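Local coordinates for SusD-like carbohydrate binding protein BF1063 (Bacteroides fragilis NCTC 9343, PDB 3I4G), which is a SusD-like protein that probably binds carbohydrate at the outer membrane of Bacteroides fragilis, at residues I515-S518 with E519-N523. Numbering follows the deposited sequence. Where two conformers were deposited one is given.
Sequences IPQS and EQNIN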
loop_
_atom_site.group_PDB
_atom_site.type_symbol
_atom_site.label_atom_id
_atom_site.label_comp_id
_atom_site.label_asym_id
_atom_site.label_seq_id
_atom_site.Cartn_x
_atom_site.Cartn_y
_atom_site.Cartn_z
ATOM N N ILE A 515 -13.964 11.794 12.319
ATOM C CA ILE A 515 -13.057 11.970 13.403
ATOM C C ILE A 515 -13.391 10.914 14.470
ATOM O O ILE A 515 -14.559 10.709 14.769
ATOM C CB ILE A 515 -13.243 13.378 14.019
ATOM C CG1 ILE A 515 -12.964 14.518 13.035
ATOM C CG2 ILE A 515 -12.325 13.542 15.249
ATOM C CD1 ILE A 515 -11.570 14.554 12.487
ATOM N N PRO A 516 -12.378 10.250 15.040
ATOM C CA PRO A 516 -12.710 9.241 16.032
ATOM C C PRO A 516 -13.568 9.794 17.172
ATOM O O PRO A 516 -13.352 10.911 17.637
ATOM C CB PRO A 516 -11.337 8.786 16.534
ATOM C CG PRO A 516 -10.416 9.052 15.374
ATOM C CD PRO A 516 -10.938 10.297 14.767
ATOM N N GLN A 517 -14.511 8.975 17.620
ATOM C CA GLN A 517 -15.507 9.399 18.601
ATOM C C GLN A 517 -14.868 9.923 19.876
ATOM O O GLN A 517 -15.357 10.914 20.445
ATOM C CB GLN A 517 -16.451 8.245 18.955
ATOM C CG GLN A 517 -17.643 8.644 19.783
ATOM C CD GLN A 517 -18.549 9.580 19.037
ATOM O OE1 GLN A 517 -19.013 9.249 17.931
ATOM N NE2 GLN A 517 -18.827 10.750 19.632
ATOM N N SER A 518 -13.794 9.291 20.328
ATOM C CA SER A 518 -13.196 9.745 21.589
ATOM C C SER A 518 -12.710 11.188 21.489
ATOM O O SER A 518 -12.714 11.943 22.493
ATOM C CB SER A 518 -12.046 8.837 21.994
ATOM O OG SER A 518 -11.011 8.849 21.046
ATOM N N GLU A 519 -12.244 11.565 20.300
ATOM C CA GLU A 519 -11.679 12.898 20.081
ATOM C C GLU A 519 -12.794 13.916 19.920
ATOM O O GLU A 519 -12.664 15.043 20.411
ATOM C CB GLU A 519 -10.690 12.843 18.909
ATOM C CG GLU A 519 -9.607 11.770 19.112
ATOM C CD GLU A 519 -8.982 11.772 20.509
ATOM O OE1 GLU A 519 -8.325 12.777 20.858
ATOM O OE2 GLU A 519 -9.164 10.802 21.295
ATOM N N GLN A 520 -13.888 13.532 19.264
ATOM C CA GLN A 520 -15.056 14.381 19.206
ATOM C C GLN A 520 -15.577 14.645 20.618
ATOM O O GLN A 520 -16.012 15.768 20.931
ATOM C CB GLN A 520 -16.174 13.722 18.403
ATOM C CG GLN A 520 -15.834 13.447 16.932
ATOM C CD GLN A 520 -17.055 13.187 16.084
ATOM O OE1 GLN A 520 -18.117 13.802 16.293
ATOM N NE2 GLN A 520 -16.938 12.267 15.126
ATOM N N ASN A 521 -15.534 13.632 21.482
ATOM C CA ASN A 521 -16.083 13.775 22.827
ATOM C C ASN A 521 -15.268 14.737 23.665
ATOM O O ASN A 521 -15.827 15.527 24.434
ATOM C CB ASN A 521 -16.187 12.415 23.533
ATOM C CG ASN A 521 -17.272 11.518 22.940
ATOM O OD1 ASN A 521 -18.082 11.950 22.138
ATOM N ND2 ASN A 521 -17.273 10.253 23.329
ATOM N N ILE A 522 -13.956 14.686 23.533
ATOM C CA ILE A 522 -13.072 15.558 24.293
ATOM C C ILE A 522 -13.103 17.003 23.828
ATOM O O ILE A 522 -13.252 17.960 24.615
ATOM C CB ILE A 522 -11.615 15.111 24.126
ATOM C CG1 ILE A 522 -11.364 13.805 24.872
ATOM C CG2 ILE A 522 -10.665 16.188 24.635
ATOM C CD1 ILE A 522 -10.043 13.166 24.551
ATOM N N ASN A 523 -12.957 17.141 22.521
ATOM C CA ASN A 523 -12.738 18.423 21.878
ATOM C C ASN A 523 -13.948 18.863 21.073
ATOM O O ASN A 523 -14.192 18.335 19.989
ATOM C CB ASN A 523 -11.534 18.270 20.974
ATOM C CG ASN A 523 -11.098 19.573 20.331
ATOM O OD1 ASN A 523 -11.793 20.589 20.362
ATOM N ND2 ASN A 523 -9.918 19.542 19.760
HETATM O O HOH W 1 -19.938 13.356 18.493
#
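Gln517 O sits over one face of the Asn521 side-chain amide, 3.2 Å from CG and almost straight above it, and Gln517 NE2 lies on that same side. The two side-chain amides, one turn apart on helix 517-522, are turned 43° against each other. Gln517 NE2 gives an N-H lying in its own amide plane to Asn521 OD1 at 2.9 Å, but reaches that oxygen from above the Asn521 carbonyl plane rather than along a lone pair. The Gln517 chain, with CG anti to the backbone N (chi1 -170°), bends at chi2 to bring NE2 there, and the same nitrogen donates to a water that in turn donates to Gln520 OE1. At its other end the Gln520 amide sends NE2 back to Ile515 O, 2.9 Å away and nearly straight at 173°, while CG of the Gln520 side chain packs 3.9 Å from Ile515 CG2. The Gln520 amide thus has both ends engaged, which should limit its rotation.

Pro516 occupies the N-cap position, and its carbonyl oxygen accepts from two amides: Gln520 N in the carbonyl plane and, less straight, Glu519 N from above it. On another side of the turn Ser518 OG donates to the anti lone pair of Glu519 OE2 at 2.7 Å. The Gln520 amide ties the first turn to Ile515, the residue before the cap, while Gln517 and Asn521 brace one turn against the next. Links to helix 86-109 come from Lys89, hydrogen-bonded to the Ser518 hydroxyl, and from Trp92, touched by Glu519; Lys89 forms only a long, weak ion pair with OE2, so any effect on the carboxylate is perhaps modest.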